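Local coordinates for protein cytochrome P450 monooxygenase (PDB 6KBH) that probably oxidises its substrates with molecular oxygen at a heme, supplied with electrons through the FMN and [2Fe-2S] cluster carried on the same chain, at residues 483-488 with 617-622; 606-611 with 632-637; 536-541 with 549-554. All blocks are in the same frame, centred on the assembly; numbering follows the deposited sequence.

Contact 1 of 3, residues 483-488 with 617-622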
loop_
_atom_site.group_PDB
_atom_site.type_symbol
_atom_site.label_atom_id
_atom_site.label_comp_id
_atom_site.label_asym_id
_atom_site.label_seq_id
_atom_site.Cartn_x
_atom_site.Cartn_y
_atom_site.Cartn_z
ATOM N N GLU A 483 19.053 18.386 22.783
ATOM C CA GLU A 483 19.685 18.611 24.077
ATOM C C GLU A 483 20.378 17.337 24.538
ATOM O O GLU A 483 19.798 16.248 24.469
ATOM C CB GLU A 483 18.664 19.063 25.125
ATOM C CG GLU A 483 19.235 19.165 26.533
ATOM C CD GLU A 483 18.245 19.731 27.532
ATOM O OE1 GLU A 483 17.157 20.178 27.107
ATOM O OE2 GLU A 483 18.553 19.731 28.742
ATOM N N SER A 484 21.616 17.478 25.006
ATOM C CA SER A 484 22.372 16.367 25.575
ATOM C C SER A 484 22.079 16.302 27.070
ATOM O O SER A 484 22.428 17.221 27.819
ATOM C CB SER A 484 23.865 16.541 25.308
ATOM O OG SER A 484 24.641 15.721 26.163
ATOM N N ILE A 485 21.429 15.222 27.504
ATOM C CA ILE A 485 21.061 15.029 28.903
ATOM C C ILE A 485 21.797 13.866 29.537
ATOM O O ILE A 485 21.566 13.566 30.718
ATOM C CB ILE A 485 19.540 14.851 29.062
ATOM C CG1 ILE A 485 19.000 13.892 28.000
ATOM C CG2 ILE A 485 18.831 16.198 28.975
ATOM C CD1 ILE A 485 17.589 13.432 28.259
ATOM N N ALA A 486 22.669 13.198 28.788
ATOM C CA ALA A 486 23.545 12.137 29.271
ATOM C C ALA A 486 24.553 11.874 28.162
ATOM O O ALA A 486 24.407 12.368 27.042
ATOM C CB ALA A 486 22.773 10.865 29.633
ATOM N N ASP A 487 25.584 11.101 28.483
ATOM C CA ASP A 487 26.561 10.749 27.460
ATOM C C ASP A 487 25.925 9.796 26.456
ATOM O O ASP A 487 25.312 8.795 26.839
ATOM C CB ASP A 487 27.807 10.124 28.089
ATOM C CG ASP A 487 28.206 10.803 29.390
ATOM O OD1 ASP A 487 28.666 11.963 29.334
ATOM O OD2 ASP A 487 28.071 10.176 30.462
ATOM N N ASP A 488 26.050 10.133 25.170
ATOM C CA ASP A 488 25.503 9.345 24.067
ATOM C C ASP A 488 23.974 9.310 24.080
ATOM O O ASP A 488 23.367 8.372 23.562
ATOM C CB ASP A 488 26.070 7.918 24.070
ATOM C CG ASP A 488 27.576 7.892 23.892
ATOM O OD1 ASP A 488 28.088 8.677 23.068
ATOM O OD2 ASP A 488 28.248 7.094 24.580
ATOM N N MET A 617 23.303 8.400 32.932
ATOM C CA MET A 617 21.946 8.081 33.361
ATOM C C MET A 617 21.103 9.342 33.226
ATOM O O MET A 617 21.249 10.284 34.014
ATOM C CB MET A 617 21.930 7.542 34.790
ATOM C CG MET A 617 21.860 6.026 34.861
ATOM S SD MET A 617 22.568 5.341 36.372
ATOM C CE MET A 617 21.593 6.163 37.627
ATOM N N ALA A 618 20.230 9.352 32.223
ATOM C CA ALA A 618 19.419 10.519 31.924
ATOM C C ALA A 618 18.267 10.649 32.913
ATOM O O ALA A 618 17.779 9.661 33.471
ATOM C CB ALA A 618 18.872 10.438 30.499
ATOM N N PHE A 619 17.855 11.896 33.138
ATOM C CA PHE A 619 16.683 12.307 33.909
ATOM C C PHE A 619 16.872 12.209 35.416
ATOM O O PHE A 619 15.896 12.409 36.143
ATOM C CB PHE A 619 15.427 11.521 33.520
ATOM C CG PHE A 619 14.970 11.776 32.115
ATOM C CD1 PHE A 619 14.545 13.038 31.732
ATOM C CD2 PHE A 619 14.970 10.761 31.173
ATOM C CE1 PHE A 619 14.125 13.282 30.439
ATOM C CE2 PHE A 619 14.551 10.999 29.877
ATOM C CZ PHE A 619 14.128 12.261 29.510
ATOM N N LEU A 620 18.078 11.915 35.913
ATOM C CA LEU A 620 18.313 12.003 37.352
ATOM C C LEU A 620 17.994 13.400 37.864
ATOM O O LEU A 620 17.391 13.562 38.931
ATOM C CB LEU A 620 19.760 11.638 37.676
ATOM C CG LEU A 620 20.260 10.264 37.236
ATOM C CD1 LEU A 620 21.766 10.227 37.335
ATOM C CD2 LEU A 620 19.640 9.166 38.083
ATOM N N ASP A 621 18.402 14.421 37.108
ATOM C CA ASP A 621 17.956 15.789 37.348
ATOM C C ASP A 621 16.437 15.855 37.430
ATOM O O ASP A 621 15.865 16.324 38.418
ATOM C CB ASP A 621 18.469 16.686 36.224
ATOM C CG ASP A 621 18.350 16.022 34.858
ATOM O OD1 ASP A 621 18.881 14.903 34.696
ATOM O OD2 ASP A 621 17.712 16.606 33.956
ATOM N N ARG A 622 15.773 15.386 36.376
ATOM C CA ARG A 622 14.318 15.307 36.365
ATOM C C ARG A 622 13.805 14.440 37.510
ATOM O O ARG A 622 12.815 14.785 38.171
ATOM C CB ARG A 622 13.870 14.757 35.018
ATOM C CG ARG A 622 12.460 14.242 34.953
ATOM C CD ARG A 622 11.935 14.474 33.563
ATOM N NE ARG A 622 10.580 13.986 33.370
ATOM C CZ ARG A 622 9.996 13.925 32.181
ATOM N NH1 ARG A 622 10.660 14.323 31.104
ATOM N NH2 ARG A 622 8.753 13.479 32.067
#
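One face of the Phe619 ring takes the terminal methyl of Ile485, a CH-pi contact in which Ile485 CD1 lies 4.2 Å from the centroid of the Phe619 ring and 24° off its normal. The methyl sits toward the rim: its closest ring atom is the far corner, with 3.9 Å between Ile485 CD1 and Phe619 CZ, and CE1 comes next. Only the longer branch of the isoleucine does the touching. CG1 stands between the backbone N and the carbonyl carbon (chi1 45°), and CD1 continues anti to CA, which carries the methyl forward to the ring. The same CD1 also rests on Ala618, 4.0 Å from Ala618 CB.

These contacts lie on the seam between two domains. Residues 483-488 hold the end of strand 475-486 in the antiparallel sheet of the FAD-binding FR-type domain, whereas 617-622 leads from strand 605-611 into helix 620-625 of the nucleotide-binding-like domain, as in the ferredoxin reductase family. Phe619 is the N-cap residue of that helix. Helix 588-601 also borders its ring, through Ile588, Thr589 and Ile592.

Next to the ring the two chains pack alanine against alanine. Ala486 CB and Ala618 CB are 4.0 Å apart, and Ala486 CB is 3.9 Å from Ala618 N. Such small side chains let the backbones come near, with Ala486 CA and Ala618 CA 5.2 Å from each other. No hydrogen bond joins 483-488 to 617-622, so within these segments the seam is held by apolar packing. Polar links cross it alongside, from Asp487 OD2 to Thr615 OG1 and from Arg622 NH1 to Cys525 O, while Arg622 NH2 pairs with Asp596 of helix 588-601 on its own side.

Contact 2 of 3, residues 606-611 with 632-637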
loop_
_atom_site.group_PDB
_atom_site.type_symbol
_atom_site.label_atom_id
_atom_site.label_comp_id
_atom_site.label_asym_id
_atom_site.label_seq_id
_atom_site.Cartn_x
_atom_site.Cartn_y
_atom_site.Cartn_z
ATOM N N GLU A 606 7.111 3.354 43.753
ATOM C CA GLU A 606 8.520 3.232 44.108
ATOM C C GLU A 606 9.311 2.966 42.837
ATOM O O GLU A 606 9.018 2.007 42.121
ATOM C CB GLU A 606 8.728 2.097 45.120
ATOM C CG GLU A 606 9.933 2.283 46.023
ATOM C CD GLU A 606 10.027 1.220 47.102
ATOM O OE1 GLU A 606 9.547 0.090 46.868
ATOM O OE2 GLU A 606 10.583 1.516 48.182
ATOM N N ILE A 607 10.308 3.796 42.542
ATOM C CA ILE A 607 11.027 3.687 41.278
ATOM C C ILE A 607 12.505 3.438 41.555
ATOM O O ILE A 607 13.113 4.108 42.399
ATOM C CB ILE A 607 10.812 4.923 40.383
ATOM C CG1 ILE A 607 11.644 6.118 40.807
ATOM C CG2 ILE A 607 9.401 5.398 40.483
ATOM C CD1 ILE A 607 11.400 7.277 39.882
ATOM N N HIS A 608 13.062 2.448 40.862
ATOM C CA HIS A 608 14.422 1.976 41.071
ATOM C C HIS A 608 15.130 2.052 39.722
ATOM O O HIS A 608 14.709 1.396 38.763
ATOM C CB HIS A 608 14.424 0.543 41.628
ATOM C CG HIS A 608 13.931 0.430 43.034
ATOM N ND1 HIS A 608 14.778 0.427 44.122
ATOM C CD2 HIS A 608 12.682 0.287 43.533
ATOM C CE1 HIS A 608 14.076 0.304 45.235
ATOM N NE2 HIS A 608 12.800 0.218 44.905
ATOM N N TYR A 609 16.200 2.843 39.642
ATOM C CA TYR A 609 16.815 3.210 38.367
ATOM C C TYR A 609 18.306 2.893 38.409
ATOM O O TYR A 609 19.058 3.519 39.163
ATOM C CB TYR A 609 16.567 4.691 38.067
ATOM C CG TYR A 609 17.093 5.194 36.741
ATOM C CD1 TYR A 609 17.310 4.332 35.672
ATOM C CD2 TYR A 609 17.363 6.544 36.557
ATOM C CE1 TYR A 609 17.792 4.805 34.461
ATOM C CE2 TYR A 609 17.838 7.023 35.353
ATOM C CZ TYR A 609 18.054 6.152 34.311
ATOM O OH TYR A 609 18.530 6.637 33.115
ATOM N N ALA A 610 18.732 1.936 37.588
ATOM C CA ALA A 610 20.124 1.528 37.503
ATOM C C ALA A 610 20.686 1.841 36.122
ATOM O O ALA A 610 19.949 2.009 35.147
ATOM C CB ALA A 610 20.285 0.032 37.805
ATOM N N GLY A 611 22.010 1.915 36.052
ATOM C CA GLY A 611 22.690 2.187 34.802
ATOM C C GLY A 611 24.184 2.061 34.987
ATOM O O GLY A 611 24.689 2.032 36.114
ATOM N N ARG A 632 15.258 5.792 44.095
ATOM C CA ARG A 632 16.596 5.409 44.509
ATOM C C ARG A 632 17.376 5.021 43.262
ATOM O O ARG A 632 16.857 4.342 42.366
ATOM C CB ARG A 632 16.586 4.319 45.550
ATOM C CG ARG A 632 16.313 4.806 46.972
ATOM C CD ARG A 632 15.395 3.847 47.680
ATOM N NE ARG A 632 14.299 3.433 46.808
ATOM C CZ ARG A 632 13.338 4.216 46.322
ATOM N NH1 ARG A 632 13.219 5.493 46.681
ATOM N NH2 ARG A 632 12.435 3.681 45.519
ATOM N N VAL A 633 18.582 5.527 43.214
ATOM C CA VAL A 633 19.561 5.434 42.149
ATOM C C VAL A 633 20.570 4.356 42.508
ATOM O O VAL A 633 20.844 4.109 43.685
ATOM C CB VAL A 633 20.197 6.825 42.031
ATOM C CG1 VAL A 633 20.574 7.245 43.427
ATOM C CG2 VAL A 633 21.383 6.811 41.128
ATOM N N TYR A 634 21.091 3.652 41.502
ATOM C CA TYR A 634 22.101 2.606 41.717
ATOM C C TYR A 634 23.069 2.588 40.551
ATOM O O TYR A 634 23.040 1.673 39.711
ATOM C CB TYR A 634 21.448 1.227 41.916
ATOM C CG TYR A 634 20.250 1.270 42.807
ATOM C CD1 TYR A 634 19.017 1.655 42.312
ATOM C CD2 TYR A 634 20.363 1.010 44.168
ATOM C CE1 TYR A 634 17.932 1.747 43.126
ATOM C CE2 TYR A 634 19.279 1.108 44.992
ATOM C CZ TYR A 634 18.062 1.476 44.449
ATOM O OH TYR A 634 16.951 1.543 45.233
ATOM N N PRO A 635 23.942 3.594 40.463
ATOM C CA PRO A 635 24.871 3.658 39.333
ATOM C C PRO A 635 25.925 2.569 39.479
ATOM O O PRO A 635 26.373 2.273 40.588
ATOM C CB PRO A 635 25.483 5.067 39.450
ATOM C CG PRO A 635 24.665 5.812 40.497
ATOM C CD PRO A 635 24.179 4.700 41.421
ATOM N N GLY A 636 26.266 1.921 38.364
ATOM C CA GLY A 636 27.196 0.808 38.434
ATOM C C GLY A 636 28.626 1.243 38.700
ATOM O O GLY A 636 29.348 0.596 39.467
ATOM N N ASP A 637 29.055 2.341 38.068
ATOM C CA ASP A 637 30.455 2.756 38.139
ATOM C C ASP A 637 30.910 2.971 39.577
ATOM O O ASP A 637 32.030 2.602 39.943
ATOM C CB ASP A 637 30.670 4.028 37.317
ATOM C CG ASP A 637 29.821 5.188 37.806
ATOM O OD1 ASP A 637 28.755 4.938 38.406
ATOM O OD2 ASP A 637 30.224 6.349 37.590
#
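Tyr609 and Val633 face each other as neighbours in a parallel strand pair, the two strands of a beta-alpha-beta crossover in which helix 620-625 connects 605-611 to 631-635. The short strand axes approach to 4.9 Å at their closest, with 16° between their directions. Arg632 N donates to Ile607 O at 3.2 Å, and Tyr609 N to Arg632 O at the same length. Tyr634 N then bonds to Tyr609 O at 3.1 Å. Further on, Gly636 N donates to Gly611 O, 2.7 Å away, and Pro635, which has no N-H to give, falls between these two donors, where the backbone nitrogen faces away from 606-611.

The sheet is the five-stranded parallel one of a Rossmann-like domain, as in the nucleotide-binding domains of ferredoxin reductases, order 3-2-1-4-5, with 631-635 outermost. On the face bearing His608, Arg632 and Tyr634, the arginine chain bends at chi2 and at chi3 (-44°, which places NE), and Arg632 NH2 lies over one face of the His608 ring, toward the rim, 3.5 Å from His608 NE2. Ring and guanidinium planes stand 81° apart, and His608 CE1 meets the guanidinium edge. Glu606 OE2 lies well out of the guanidinium plane, 3.9 Å from Arg632 NH2, a long salt bridge of charges alone; the NH2 group bonds to Ser630 O instead. The link between His608 ND1 and Tyr634 OH is weak and doubtful. On the opposite face, Tyr609 leans on Leu620 and Leu623 of helix 620-625, and its hydroxyl bonds to Gly585 O.

Contact 3 of 3, residues 536-541 with 549-554. With FMN (flavin mononucleotide), chain B.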
loop_
_atom_site.group_PDB
_atom_site.type_symbol
_atom_site.label_atom_id
_atom_site.label_comp_id
_atom_site.label_asym_id
_atom_site.label_seq_id
_atom_site.Cartn_x
_atom_site.Cartn_y
_atom_site.Cartn_z
ATOM N N VAL A 536 11.522 12.751 22.756
ATOM C CA VAL A 536 12.150 11.440 22.829
ATOM C C VAL A 536 13.613 11.633 23.195
ATOM O O VAL A 536 14.211 12.677 22.917
ATOM C CB VAL A 536 12.017 10.655 21.507
ATOM C CG1 VAL A 536 10.571 10.266 21.267
ATOM C CG2 VAL A 536 12.547 11.480 20.347
ATOM N N ALA A 537 14.193 10.613 23.826
ATOM C CA ALA A 537 15.572 10.675 24.307
ATOM C C ALA A 537 16.359 9.497 23.739
ATOM O O ALA A 537 16.488 8.468 24.397
ATOM C CB ALA A 537 15.614 10.697 25.831
ATOM N N VAL A 538 16.923 9.658 22.545
ATOM C CA VAL A 538 17.565 8.541 21.857
ATOM C C VAL A 538 18.978 8.329 22.390
ATOM O O VAL A 538 19.725 9.285 22.629
ATOM C CB VAL A 538 17.571 8.781 20.338
ATOM C CG1 VAL A 538 18.307 10.063 20.016
ATOM C CG2 VAL A 538 18.192 7.596 19.609
ATOM N N LEU A 539 19.347 7.063 22.581
ATOM C CA LEU A 539 20.692 6.676 22.984
ATOM C C LEU A 539 21.500 6.239 21.767
ATOM O O LEU A 539 20.983 5.558 20.876
ATOM C CB LEU A 539 20.647 5.542 24.016
ATOM C CG LEU A 539 21.849 4.593 24.126
ATOM C CD1 LEU A 539 23.083 5.315 24.650
ATOM C CD2 LEU A 539 21.529 3.385 24.997
ATOM N N HIS A 540 22.770 6.644 21.731
ATOM C CA HIS A 540 23.713 6.156 20.724
ATOM C C HIS A 540 24.069 4.728 21.082
ATOM O O HIS A 540 24.924 4.485 21.937
ATOM C CB HIS A 540 24.971 7.019 20.675
ATOM C CG HIS A 540 25.642 7.047 19.335
ATOM N ND1 HIS A 540 25.891 5.909 18.600
ATOM C CD2 HIS A 540 26.140 8.077 18.612
ATOM C CE1 HIS A 540 26.501 6.238 17.474
ATOM N NE2 HIS A 540 26.663 7.549 17.457
ATOM N N ASP A 541 23.406 3.773 20.446
ATOM C CA ASP A 541 23.792 2.386 20.631
ATOM C C ASP A 541 25.216 2.197 20.127
ATOM O O ASP A 541 25.511 2.484 18.959
ATOM C CB ASP A 541 22.822 1.466 19.891
ATOM C CG ASP A 541 22.812 0.059 20.451
ATOM O OD1 ASP A 541 23.599 -0.217 21.383
ATOM O OD2 ASP A 541 22.018 -0.770 19.959
ATOM N N ARG A 549 22.762 5.708 15.082
ATOM C CA ARG A 549 23.844 6.533 14.557
ATOM C C ARG A 549 23.303 7.735 13.799
ATOM O O ARG A 549 23.719 8.876 14.038
ATOM C CB ARG A 549 24.761 5.706 13.653
ATOM C CG ARG A 549 26.238 5.812 14.017
ATOM C CD ARG A 549 27.078 4.948 13.094
ATOM N NE ARG A 549 26.732 5.198 11.697
ATOM C CZ ARG A 549 26.213 4.278 10.895
ATOM N NH1 ARG A 549 25.986 3.059 11.363
ATOM N NH2 ARG A 549 25.910 4.574 9.641
ATOM N N TRP A 550 22.367 7.487 12.878
ATOM C CA TRP A 550 21.859 8.558 12.028
ATOM C C TRP A 550 21.360 9.740 12.848
ATOM O O TRP A 550 21.626 10.899 12.505
ATOM C CB TRP A 550 20.739 8.048 11.119
ATOM C CG TRP A 550 20.288 9.134 10.204
ATOM C CD1 TRP A 550 20.837 9.470 9.003
ATOM C CD2 TRP A 550 19.244 10.085 10.450
ATOM N NE1 TRP A 550 20.182 10.555 8.471
ATOM C CE2 TRP A 550 19.201 10.951 9.341
ATOM C CE3 TRP A 550 18.332 10.280 11.493
ATOM C CZ2 TRP A 550 18.283 11.995 9.244
ATOM C CZ3 TRP A 550 17.421 11.316 11.395
ATOM C CH2 TRP A 550 17.404 12.161 10.279
ATOM N N ILE A 551 20.633 9.470 13.932
ATOM C CA ILE A 551 20.085 10.555 14.743
ATOM C C ILE A 551 21.203 11.385 15.358
ATOM O O ILE A 551 21.135 12.620 15.396
ATOM C CB ILE A 551 19.142 9.998 15.824
ATOM C CG1 ILE A 551 17.921 9.339 15.187
ATOM C CG2 ILE A 551 18.712 11.108 16.750
ATOM C CD1 ILE A 551 17.094 8.550 16.171
ATOM N N HIS A 552 22.250 10.723 15.845
ATOM C CA HIS A 552 23.360 11.433 16.468
ATOM C C HIS A 552 24.274 12.089 15.442
ATOM O O HIS A 552 24.852 13.145 15.720
ATOM C CB HIS A 552 24.177 10.473 17.333
ATOM C CG HIS A 552 23.405 9.862 18.460
ATOM N ND1 HIS A 552 23.799 9.968 19.776
ATOM C CD2 HIS A 552 22.254 9.151 18.468
ATOM C CE1 HIS A 552 22.925 9.343 20.545
ATOM N NE2 HIS A 552 21.981 8.834 19.775
ATOM N N THR A 553 24.414 11.489 14.261
ATOM C CA THR A 553 25.446 11.912 13.324
ATOM C C THR A 553 24.969 12.937 12.302
ATOM O O THR A 553 25.757 13.803 11.907
ATOM C CB THR A 553 26.039 10.689 12.605
ATOM O OG1 THR A 553 27.319 11.027 12.059
ATOM C CG2 THR A 553 25.131 10.189 11.482
ATOM N N GLU A 554 23.701 12.887 11.866
ATOM C CA GLU A 554 23.315 13.693 10.714
ATOM C C GLU A 554 21.959 14.380 10.866
ATOM O O GLU A 554 21.403 14.848 9.865
ATOM C CB GLU A 554 23.314 12.840 9.440
ATOM C CG GLU A 554 24.610 12.924 8.649
ATOM C CD GLU A 554 24.616 12.004 7.447
ATOM O OE1 GLU A 554 23.895 10.985 7.477
ATOM O OE2 GLU A 554 25.340 12.300 6.473
HETATM N N1 FMN B . 12.217 -0.088 20.778
HETATM C C2 FMN B . 10.968 -0.575 20.774
HETATM O O2 FMN B . 10.723 -1.636 20.112
HETATM N N3 FMN B . 9.966 0.015 21.439
HETATM C C4 FMN B . 10.220 1.138 22.141
HETATM O O4 FMN B . 9.224 1.754 22.824
HETATM C C4A FMN B . 11.510 1.665 22.165
HETATM N N5 FMN B . 11.748 2.785 22.868
HETATM C C5A FMN B . 12.989 3.284 22.878
HETATM C C6 FMN B . 13.203 4.437 23.612
HETATM C C7 FMN B . 14.460 4.992 23.660
HETATM C C7M FMN B . 14.554 6.283 24.511
HETATM C C8 FMN B . 15.532 4.401 22.980
HETATM C C8M FMN B . 16.932 4.981 22.999
HETATM C C9 FMN B . 15.317 3.234 22.255
HETATM C C9A FMN B . 14.040 2.671 22.187
HETATM N N10 FMN B . 13.797 1.540 21.486
HETATM C C10 FMN B . 12.533 1.034 21.466
HETATM C "C1'" FMN B . 14.868 0.853 20.698
HETATM C "C2'" FMN B . 15.021 1.433 19.315
HETATM O "O2'" FMN B . 13.954 1.196 18.493
HETATM C "C3'" FMN B . 16.267 0.913 18.644
HETATM O "O3'" FMN B . 16.328 -0.487 18.569
HETATM C "C4'" FMN B . 17.537 1.469 19.324
HETATM O "O4'" FMN B . 17.606 2.807 19.640
HETATM C "C5'" FMN B . 18.792 1.287 18.419
HETATM O "O5'" FMN B . 18.637 1.556 17.003
HETATM P P FMN B . 19.741 1.027 16.020
HETATM O O1P FMN B . 19.165 0.874 14.636
HETATM O O2P FMN B . 20.889 1.983 15.937
HETATM O O3P FMN B . 20.220 -0.291 16.544
#
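His540 and Arg549 mark the closest backbone approach, CA to CA 6.2 Å, where the loop following strand 533-536 runs beside helix 547-554; at Val538 and Ile551 the CA atoms stand 7.8 Å apart. His552 CG lies anti to its carbonyl carbon (chi1 -61°), on the side of the loop, and one face of the ring receives His540 CB, 3.4 Å from the His552 centroid, a CH-pi contact. The two imidazoles meet obliquely, planes at 59°, and His540 CE1 continues onto the aliphatic Arg549 CG at 3.5 Å. Deeper in, Val538 and Ile551 meet tip to tip, Val538 CG1 being 3.5 Å from Ile551 CG2. An alanine in place of His552 would probably open a gap between helix and loop and leave His540 freer to turn. The loop also borders the flavin: Ala537 O lies near the ring methyl C7M and Leu539 N near C8M, and Gly547 N and Ser548 N at the start of the helix bond the FMN. With no hydrogen bond across it, the contact relies on van der Waals and CH-pi packing, which implies a fit set by shape.

Contact 1 lies between the other two, its centre 14 Å from that of contact 2 and 13 Å from that of contact 3, which are themselves 23 Å apart and do not touch. Toward contact 2, Ala618 O and Tyr609 OH make a probable hydrogen bond of 3.1 Å, and Met617 CE packs on Val633 CG2 at 3.6 Å. Toward contact 3, Asp488 O probably accepts from His540 N at 2.6 Å. Contact 3 touches the FMN directly. The side chain of Phe619 is about 7 Å from the bound FMN, and the side chain of Tyr609 is about 9 Å from the bound FMN. The three thus run from the flavin pocket, across the domain seam, to the edge of the parallel sheet.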